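Local coordinates for fructosamine deglycase FrlB (Bacillus subtilis, PDB 3EUA), which converts a range of fructosamine 6-phosphates to glucose 6-phosphate and a free amino acid, at residues Q14-D19 against L103-T108; F47-K52 against K291-P296. All blocks are in the same frame, centred on the assembly; numbering follows the deposited sequence.

Contact 1 (Q14-D19 against L103-T108); sequences QAFLQD and LTIAMT
The aromatic ring of F16 on helix 11-20 packs on I105 and L103 of strand 103-108 in a buried, wholly apolar helix-on-sheet contact within the first SIS domain. F16 alone carries the helix side of it; no hydrogen bond crosses. I105 sends the tip of its longer branch, CD1, over one face of the ring, 3.9 Å from the centroid and 15° off the ring normal, which makes a CH-pi contact. The methyl is displaced toward the rim carrying the CB substituent, and CG of F16 is the ring atom nearest to I105 CD1, at 3.8 Å. I105 reaches this position because CG1 lies anti to its backbone N (chi1 180°) and CD1 continues the extended chain. The two side chains meet at about a right angle. L103 joins farther out along the ring: its CD2 methyl comes obliquely to within 3.8 Å of F16 CE1. The two strand residues, two positions apart on the same face of the strand, thus hold the ring at its base and at one outer corner. Strand 103-108 lies between strands 76-82 and 121-124 of the parallel sheet, and the ring also touches L77 of the former, T148 of helix 137-153 and Y121 of the latter, whose ring meets that of F16 edge-to-face.

Contact 2 (F47-K52 against K291-P296); sequences FDRESK and KGYLAP
E50, in the last turn of helix 41-50, and Y293 of helix 288-313 meet through a hydrogen bond between a carboxylate and a phenol hydroxyl. The CB of E50 points toward the other helix but remains 5.0 Å from Y293 OH. CG, set beside the backbone N, brings the chain to 3.6 Å from Y293 OH, and a bend at chi2 (-67°) turns the carboxylate so that CD stays near the same hydroxyl. At the tip, OE2 accepts the hydrogen bond from the phenol hydroxyl through its anti lone pair, with 2.7 Å between E50 OE2 and Y293 OH. The oxygen lies at the ring edge, in plane, while the carboxylate stands almost perpendicular to the ring, at 88°. OE2 also pairs with K157 NZ in a salt bridge, and OE1 takes a hydrogen bond from N155 ND2, so both oxygens are engaged. Were E50 replaced by an alanine, the Y293 hydroxyl would probably lose its acceptor and K157 its carboxylate mate. R49 flanks the hydroxyl, its CB 3.3 Å from Y293 OH, but its guanidinium leads away to N68 O of the second subunit. A water bridges back, accepting from R49 NH1 at 3.1 Å and donating to Y293 OH at 2.6 Å; the hydroxyl is therefore both donor and acceptor. A helix from the first SIS domain is thereby tied to one from the second, an interdomain contact of the tandem-SIS architecture found also in the isomerase half of glucosamine-6-phosphate synthase.

In the fold
The centres of contacts 1 and 2 are about 20 Å apart, with nearest atoms about 9 Å apart. Contact 1 is internal to the first SIS domain, joining its N-terminal helix to the sheet, its centre about 19 Å from that of the chain; contact 2, only about 12 Å from that centre, bridges the two SIS domains. Helix 137-153 runs past both: I144 packs on I105 in contact 1, whereas L149 touches E50 and Y142 OH bonds to the Y293 carbonyl in contact 2. They also differ in their relation to the assembly. Segments 14-19 and 103-108 meet no other chain of the assembly, but D48 of segment 47-52 forms a salt bridge with R67 of the second subunit.

Contact 1 (Q14-D19 against L103-T108)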
ATOM      1  N   GLN A  14       9.128  24.098  15.622  1.00 22.76           N
ATOM      2  CA  GLN A  14       9.862  25.297  15.203  1.00 23.45           C
ATOM      3  C   GLN A  14      11.359  25.135  15.370  1.00 22.77           C
ATOM      4  O   GLN A  14      12.107  25.547  14.513  1.00 22.53           O
ATOM      5  CB  GLN A  14       9.422  26.533  15.982  1.00 23.57           C
ATOM      6  CG  GLN A  14       7.950  26.976  15.760  1.00 25.06           C
ATOM      7  CD  GLN A  14       7.657  28.295  16.459  1.00 25.59           C
ATOM      8  OE1 GLN A  14       8.491  29.201  16.451  1.00 29.26           O
ATOM      9  NE2 GLN A  14       6.479  28.413  17.053  1.00 25.05           N
ATOM     10  N   ALA A  15      11.797  24.562  16.492  1.00 22.83           N
ATOM     11  CA  ALA A  15      13.231  24.342  16.742  1.00 22.48           C
ATOM     12  C   ALA A  15      13.793  23.417  15.682  1.00 22.12           C
ATOM     13  O   ALA A  15      14.851  23.679  15.116  1.00 21.69           O
ATOM     14  CB  ALA A  15      13.457  23.763  18.116  1.00 22.15           C
ATOM     15  N   PHE A  16      13.084  22.331  15.411  1.00 21.69           N
ATOM     16  CA  PHE A  16      13.504  21.403  14.349  1.00 21.35           C
ATOM     17  C   PHE A  16      13.655  22.133  12.997  1.00 21.16           C
ATOM     18  O   PHE A  16      14.676  21.981  12.312  1.00 21.65           O
ATOM     19  CB  PHE A  16      12.515  20.245  14.254  1.00 21.28           C
ATOM     20  CG  PHE A  16      12.599  19.464  12.976  1.00 21.55           C
ATOM     21  CD1 PHE A  16      13.554  18.486  12.808  1.00 21.95           C
ATOM     22  CD2 PHE A  16      11.662  19.672  11.968  1.00 20.87           C
ATOM     23  CE1 PHE A  16      13.602  17.744  11.624  1.00 22.95           C
ATOM     24  CE2 PHE A  16      11.696  18.933  10.794  1.00 21.33           C
ATOM     25  CZ  PHE A  16      12.673  17.971  10.618  1.00 21.10           C
ATOM     26  N   LEU A  17      12.661  22.944  12.619  1.00 21.10           N
ATOM     27  CA  LEU A  17      12.728  23.667  11.348  1.00 20.96           C
ATOM     28  C   LEU A  17      13.882  24.675  11.306  1.00 22.26           C
ATOM     29  O   LEU A  17      14.512  24.877  10.265  1.00 21.87           O
ATOM     30  CB  LEU A  17      11.399  24.347  11.026  1.00 21.00           C
ATOM     31  CG  LEU A  17      10.198  23.412  10.797  1.00 19.91           C
ATOM     32  CD1 LEU A  17       8.914  24.225  10.671  1.00 20.03           C
ATOM     33  CD2 LEU A  17      10.418  22.513   9.579  1.00 18.30           C
ATOM     34  N   GLN A  18      14.163  25.311  12.441  1.00 23.14           N
ATOM     35  CA  GLN A  18      15.291  26.236  12.528  1.00 24.66           C
ATOM     36  C   GLN A  18      16.575  25.478  12.235  1.00 24.17           C
ATOM     37  O   GLN A  18      17.401  25.926  11.448  1.00 24.33           O
ATOM     38  CB  GLN A  18      15.390  26.873  13.923  1.00 24.45           C
ATOM     39  CG  GLN A  18      14.307  27.880  14.281  1.00 27.50           C
ATOM     40  CD  GLN A  18      14.357  28.366  15.768  1.00 28.82           C
ATOM     41  OE1 GLN A  18      15.430  28.448  16.375  1.00 34.64           O
ATOM     42  NE2 GLN A  18      13.193  28.714  16.328  1.00 32.87           N
ATOM     43  N   ASP A  19      16.745  24.322  12.872  1.00 24.19           N
ATOM     44  CA  ASP A  19      17.947  23.513  12.672  1.00 24.75           C
ATOM     45  C   ASP A  19      18.019  22.886  11.282  1.00 24.86           C
ATOM     46  O   ASP A  19      19.098  22.606  10.763  1.00 24.96           O
ATOM     47  CB  ASP A  19      18.030  22.392  13.710  1.00 24.98           C
ATOM     48  CG  ASP A  19      18.231  22.906  15.131  1.00 27.18           C
ATOM     49  OD1 ASP A  19      18.481  24.121  15.353  1.00 27.53           O
ATOM     50  OD2 ASP A  19      18.139  22.064  16.046  1.00 28.13           O
ATOM     51  N   LEU A 103      18.517  12.025   9.970  1.00 21.28           N
ATOM     52  CA  LEU A 103      17.916  13.011  10.843  1.00 20.93           C
ATOM     53  C   LEU A 103      16.574  12.394  11.230  1.00 21.01           C
ATOM     54  O   LEU A 103      15.807  11.981  10.357  1.00 20.76           O
ATOM     55  CB  LEU A 103      17.703  14.328  10.098  1.00 21.03           C
ATOM     56  CG  LEU A 103      16.976  15.470  10.812  1.00 21.24           C
ATOM     57  CD1 LEU A 103      17.720  15.900  12.066  1.00 21.12           C
ATOM     58  CD2 LEU A 103      16.811  16.630   9.824  1.00 21.01           C
ATOM     59  N   THR A 104      16.299  12.303  12.527  1.00 20.44           N
ATOM     60  CA  THR A 104      15.073  11.686  13.009  1.00 20.21           C
ATOM     61  C   THR A 104      14.221  12.604  13.848  1.00 20.09           C
ATOM     62  O   THR A 104      14.719  13.305  14.727  1.00 19.45           O
ATOM     63  CB  THR A 104      15.375  10.414  13.874  1.00 19.55           C
ATOM     64  OG1 THR A 104      16.274  10.732  14.932  1.00 19.89           O
ATOM     65  CG2 THR A 104      15.971   9.320  13.024  1.00 20.01           C
ATOM     66  N   ILE A 105      12.921  12.577  13.569  1.00 19.90           N
ATOM     67  CA  ILE A 105      11.967  13.338  14.333  1.00 19.85           C
ATOM     68  C   ILE A 105      10.813  12.392  14.656  1.00 20.39           C
ATOM     69  O   ILE A 105      10.265  11.766  13.764  1.00 20.18           O
ATOM     70  CB  ILE A 105      11.480  14.585  13.589  1.00 20.05           C
ATOM     71  CG1 ILE A 105      10.465  15.317  14.473  1.00 20.83           C
ATOM     72  CG2 ILE A 105      10.890  14.173  12.219  1.00 18.04           C
ATOM     73  CD1 ILE A 105      10.193  16.782  14.123  1.00 21.89           C
ATOM     74  N   ALA A 106      10.476  12.283  15.940  1.00 20.57           N
ATOM     75  CA  ALA A 106       9.420  11.431  16.389  1.00 21.31           C
ATOM     76  C   ALA A 106       8.279  12.238  16.962  1.00 22.41           C
ATOM     77  O   ALA A 106       8.515  13.213  17.687  1.00 21.77           O
ATOM     78  CB  ALA A 106       9.973  10.461  17.470  1.00 20.21           C
HETATM   79  N   MSE A 107       7.057  11.849  16.587  1.00 23.04           N
HETATM   80  CA  MSE A 107       5.856  12.407  17.131  1.00 25.50           C
HETATM   81  C   MSE A 107       5.323  11.406  18.157  1.00 24.70           C
HETATM   82  O   MSE A 107       5.401  10.191  17.938  1.00 24.62           O
HETATM   83  CB  MSE A 107       4.822  12.586  16.060  1.00 25.42           C
HETATM   84  CG  MSE A 107       5.261  13.470  14.948  1.00 27.96           C
HETATM   85 SE   MSE A 107       3.836  13.537  13.626  0.75 34.63          SE
HETATM   86  CE  MSE A 107       2.634  14.186  14.685  1.00 13.11           C
ATOM     87  N   THR A 108       4.815  11.892  19.290  1.00 24.00           N
ATOM     88  CA  THR A 108       4.268  11.031  20.287  1.00 24.42           C
ATOM     89  C   THR A 108       3.368  11.828  21.230  1.00 25.33           C
ATOM     90  O   THR A 108       3.397  13.051  21.240  1.00 25.08           O
ATOM     91  CB  THR A 108       5.417  10.352  21.049  1.00 24.09           C
ATOM     92  OG1 THR A 108       4.886   9.389  21.960  1.00 24.83           O
ATOM     93  CG2 THR A 108       6.316  11.402  21.796  1.00 24.16           C
TER

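Contact 2 (F47-K52 against K291-P296)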
ATOM      1  N   PHE A  47       3.945  15.245  -0.337  1.00 18.46           N
ATOM      2  CA  PHE A  47       5.277  15.179  -0.932  1.00 19.35           C
ATOM      3  C   PHE A  47       5.242  14.860  -2.415  1.00 19.52           C
ATOM      4  O   PHE A  47       5.993  15.458  -3.187  1.00 19.88           O
ATOM      5  CB  PHE A  47       6.196  14.174  -0.208  1.00 20.37           C
ATOM      6  CG  PHE A  47       7.102  14.812   0.765  1.00 20.76           C
ATOM      7  CD1 PHE A  47       6.668  15.166   2.023  1.00 22.73           C
ATOM      8  CD2 PHE A  47       8.411  15.124   0.394  1.00 21.68           C
ATOM      9  CE1 PHE A  47       7.525  15.800   2.919  1.00 22.12           C
ATOM     10  CE2 PHE A  47       9.257  15.745   1.290  1.00 20.82           C
ATOM     11  CZ  PHE A  47       8.804  16.096   2.545  1.00 20.86           C
ATOM     12  N   ASP A  48       4.390  13.928  -2.825  1.00 19.56           N
ATOM     13  CA  ASP A  48       4.292  13.586  -4.259  1.00 19.90           C
ATOM     14  C   ASP A  48       3.852  14.753  -5.125  1.00 19.33           C
ATOM     15  O   ASP A  48       4.338  14.911  -6.230  1.00 18.95           O
ATOM     16  CB  ASP A  48       3.377  12.366  -4.504  1.00 20.32           C
ATOM     17  CG  ASP A  48       4.020  11.053  -4.087  1.00 21.66           C
ATOM     18  OD1 ASP A  48       5.259  11.002  -3.860  1.00 22.07           O
ATOM     19  OD2 ASP A  48       3.287  10.052  -4.000  1.00 21.20           O
ATOM     20  N   ARG A  49       2.934  15.566  -4.616  1.00 19.80           N
ATOM     21  CA  ARG A  49       2.429  16.739  -5.354  1.00 19.97           C
ATOM     22  C   ARG A  49       3.281  18.012  -5.216  1.00 20.42           C
ATOM     23  O   ARG A  49       3.232  18.891  -6.086  1.00 20.44           O
ATOM     24  CB  ARG A  49       1.021  17.053  -4.858  1.00 20.52           C
ATOM     25  CG  ARG A  49      -0.033  16.078  -5.301  1.00 20.61           C
ATOM     26  CD  ARG A  49      -0.716  16.506  -6.595  1.00 22.37           C
ATOM     27  NE  ARG A  49       0.201  16.805  -7.687  1.00 21.86           N
ATOM     28  CZ  ARG A  49       0.475  17.999  -8.206  1.00 24.65           C
ATOM     29  NH1 ARG A  49      -0.097  19.125  -7.780  1.00 24.89           N
ATOM     30  NH2 ARG A  49       1.326  18.068  -9.222  1.00 23.85           N
ATOM     31  N   GLU A  50       4.058  18.109  -4.130  1.00 20.63           N
ATOM     32  CA  GLU A  50       4.821  19.322  -3.837  1.00 20.99           C
ATOM     33  C   GLU A  50       6.337  19.292  -3.925  1.00 21.65           C
ATOM     34  O   GLU A  50       6.940  20.327  -4.241  1.00 21.25           O
ATOM     35  CB  GLU A  50       4.510  19.752  -2.405  1.00 21.09           C
ATOM     36  CG  GLU A  50       3.040  20.085  -2.175  1.00 22.74           C
ATOM     37  CD  GLU A  50       2.608  21.334  -2.935  1.00 22.61           C
ATOM     38  OE1 GLU A  50       3.427  22.255  -3.146  1.00 21.92           O
ATOM     39  OE2 GLU A  50       1.418  21.382  -3.303  1.00 25.26           O
ATOM     40  N   SER A  51       6.951  18.152  -3.610  1.00 21.72           N
ATOM     41  CA  SER A  51       8.403  18.095  -3.559  1.00 22.66           C
ATOM     42  C   SER A  51       9.042  17.823  -4.897  1.00 23.28           C
ATOM     43  O   SER A  51       8.841  16.787  -5.498  1.00 22.54           O
ATOM     44  CB  SER A  51       8.887  17.052  -2.546  1.00 23.33           C
ATOM     45  OG  SER A  51      10.306  17.042  -2.541  1.00 23.74           O
ATOM     46  N   LYS A  52       9.865  18.765  -5.332  1.00 24.12           N
ATOM     47  CA  LYS A  52      10.566  18.640  -6.579  1.00 24.83           C
ATOM     48  C   LYS A  52      11.908  17.928  -6.376  1.00 25.10           C
ATOM     49  O   LYS A  52      12.379  17.267  -7.288  1.00 25.52           O
ATOM     50  CB  LYS A  52      10.772  20.043  -7.180  1.00 25.33           C
ATOM     51  N   LYS A 291      -7.093  22.606   0.370  1.00 22.34           N
ATOM     52  CA  LYS A 291      -8.350  21.882   0.698  1.00 22.43           C
ATOM     53  C   LYS A 291      -8.221  20.359   0.519  1.00 21.54           C
ATOM     54  O   LYS A 291      -8.685  19.540   1.342  1.00 20.14           O
ATOM     55  CB  LYS A 291      -9.538  22.290  -0.191  1.00 22.61           C
ATOM     56  CG  LYS A 291     -10.077  23.683  -0.120  1.00 24.82           C
ATOM     57  CD  LYS A 291     -11.470  23.660  -0.779  1.00 24.85           C
ATOM     58  CE  LYS A 291     -11.976  25.038  -1.256  1.00 29.79           C
ATOM     59  NZ  LYS A 291     -12.012  26.100  -0.247  1.00 32.83           N
ATOM     60  N   GLY A 292      -7.544  19.965  -0.557  1.00 20.62           N
ATOM     61  CA  GLY A 292      -7.387  18.543  -0.859  1.00 19.69           C
ATOM     62  C   GLY A 292      -6.506  17.834   0.141  1.00 19.45           C
ATOM     63  O   GLY A 292      -6.710  16.632   0.429  1.00 18.76           O
ATOM     64  N   TYR A 293      -5.546  18.573   0.705  1.00 18.85           N
ATOM     65  CA  TYR A 293      -4.652  17.998   1.693  1.00 18.77           C
ATOM     66  C   TYR A 293      -5.290  17.924   3.068  1.00 18.51           C
ATOM     67  O   TYR A 293      -4.942  17.034   3.857  1.00 18.35           O
ATOM     68  CB  TYR A 293      -3.343  18.800   1.791  1.00 19.38           C
ATOM     69  CG  TYR A 293      -2.591  19.018   0.480  1.00 19.85           C
ATOM     70  CD1 TYR A 293      -2.454  17.993  -0.450  1.00 20.92           C
ATOM     71  CD2 TYR A 293      -1.889  20.201   0.240  1.00 20.24           C
ATOM     72  CE1 TYR A 293      -1.746  18.172  -1.621  1.00 20.73           C
ATOM     73  CE2 TYR A 293      -1.164  20.394  -0.964  1.00 21.00           C
ATOM     74  CZ  TYR A 293      -1.096  19.351  -1.875  1.00 20.94           C
ATOM     75  OH  TYR A 293      -0.391  19.418  -3.055  1.00 21.16           O
ATOM     76  N   LEU A 294      -6.244  18.810   3.350  1.00 18.20           N
ATOM     77  CA  LEU A 294      -6.914  18.865   4.666  1.00 18.29           C
ATOM     78  C   LEU A 294      -8.205  18.050   4.789  1.00 17.80           C
ATOM     79  O   LEU A 294      -8.581  17.642   5.897  1.00 18.40           O
ATOM     80  CB  LEU A 294      -7.207  20.333   5.044  1.00 17.44           C
ATOM     81  CG  LEU A 294      -5.944  21.192   5.271  1.00 18.90           C
ATOM     82  CD1 LEU A 294      -6.290  22.691   5.331  1.00 20.96           C
ATOM     83  CD2 LEU A 294      -5.134  20.735   6.512  1.00 18.87           C
ATOM     84  N   ALA A 295      -8.864  17.788   3.675  1.00 17.66           N
ATOM     85  CA  ALA A 295     -10.127  17.019   3.706  1.00 18.54           C
ATOM     86  C   ALA A 295     -10.016  15.678   4.414  1.00 17.95           C
ATOM     87  O   ALA A 295     -10.968  15.293   5.116  1.00 18.25           O
ATOM     88  CB  ALA A 295     -10.693  16.805   2.321  1.00 18.25           C
ATOM     89  N   PRO A 296      -8.894  14.947   4.216  1.00 17.84           N
ATOM     90  CA  PRO A 296      -8.828  13.650   4.922  1.00 17.67           C
ATOM     91  C   PRO A 296      -8.918  13.738   6.455  1.00 17.85           C
ATOM     92  O   PRO A 296      -9.400  12.787   7.115  1.00 17.95           O
ATOM     93  CB  PRO A 296      -7.470  13.074   4.522  1.00 16.96           C
ATOM     94  CG  PRO A 296      -6.867  13.953   3.520  1.00 19.09           C
ATOM     95  CD  PRO A 296      -7.721  15.185   3.351  1.00 17.18           C
TER
HETATM   96  O   HOH W   1      -1.784  19.767  -5.243  1.00 25.68           O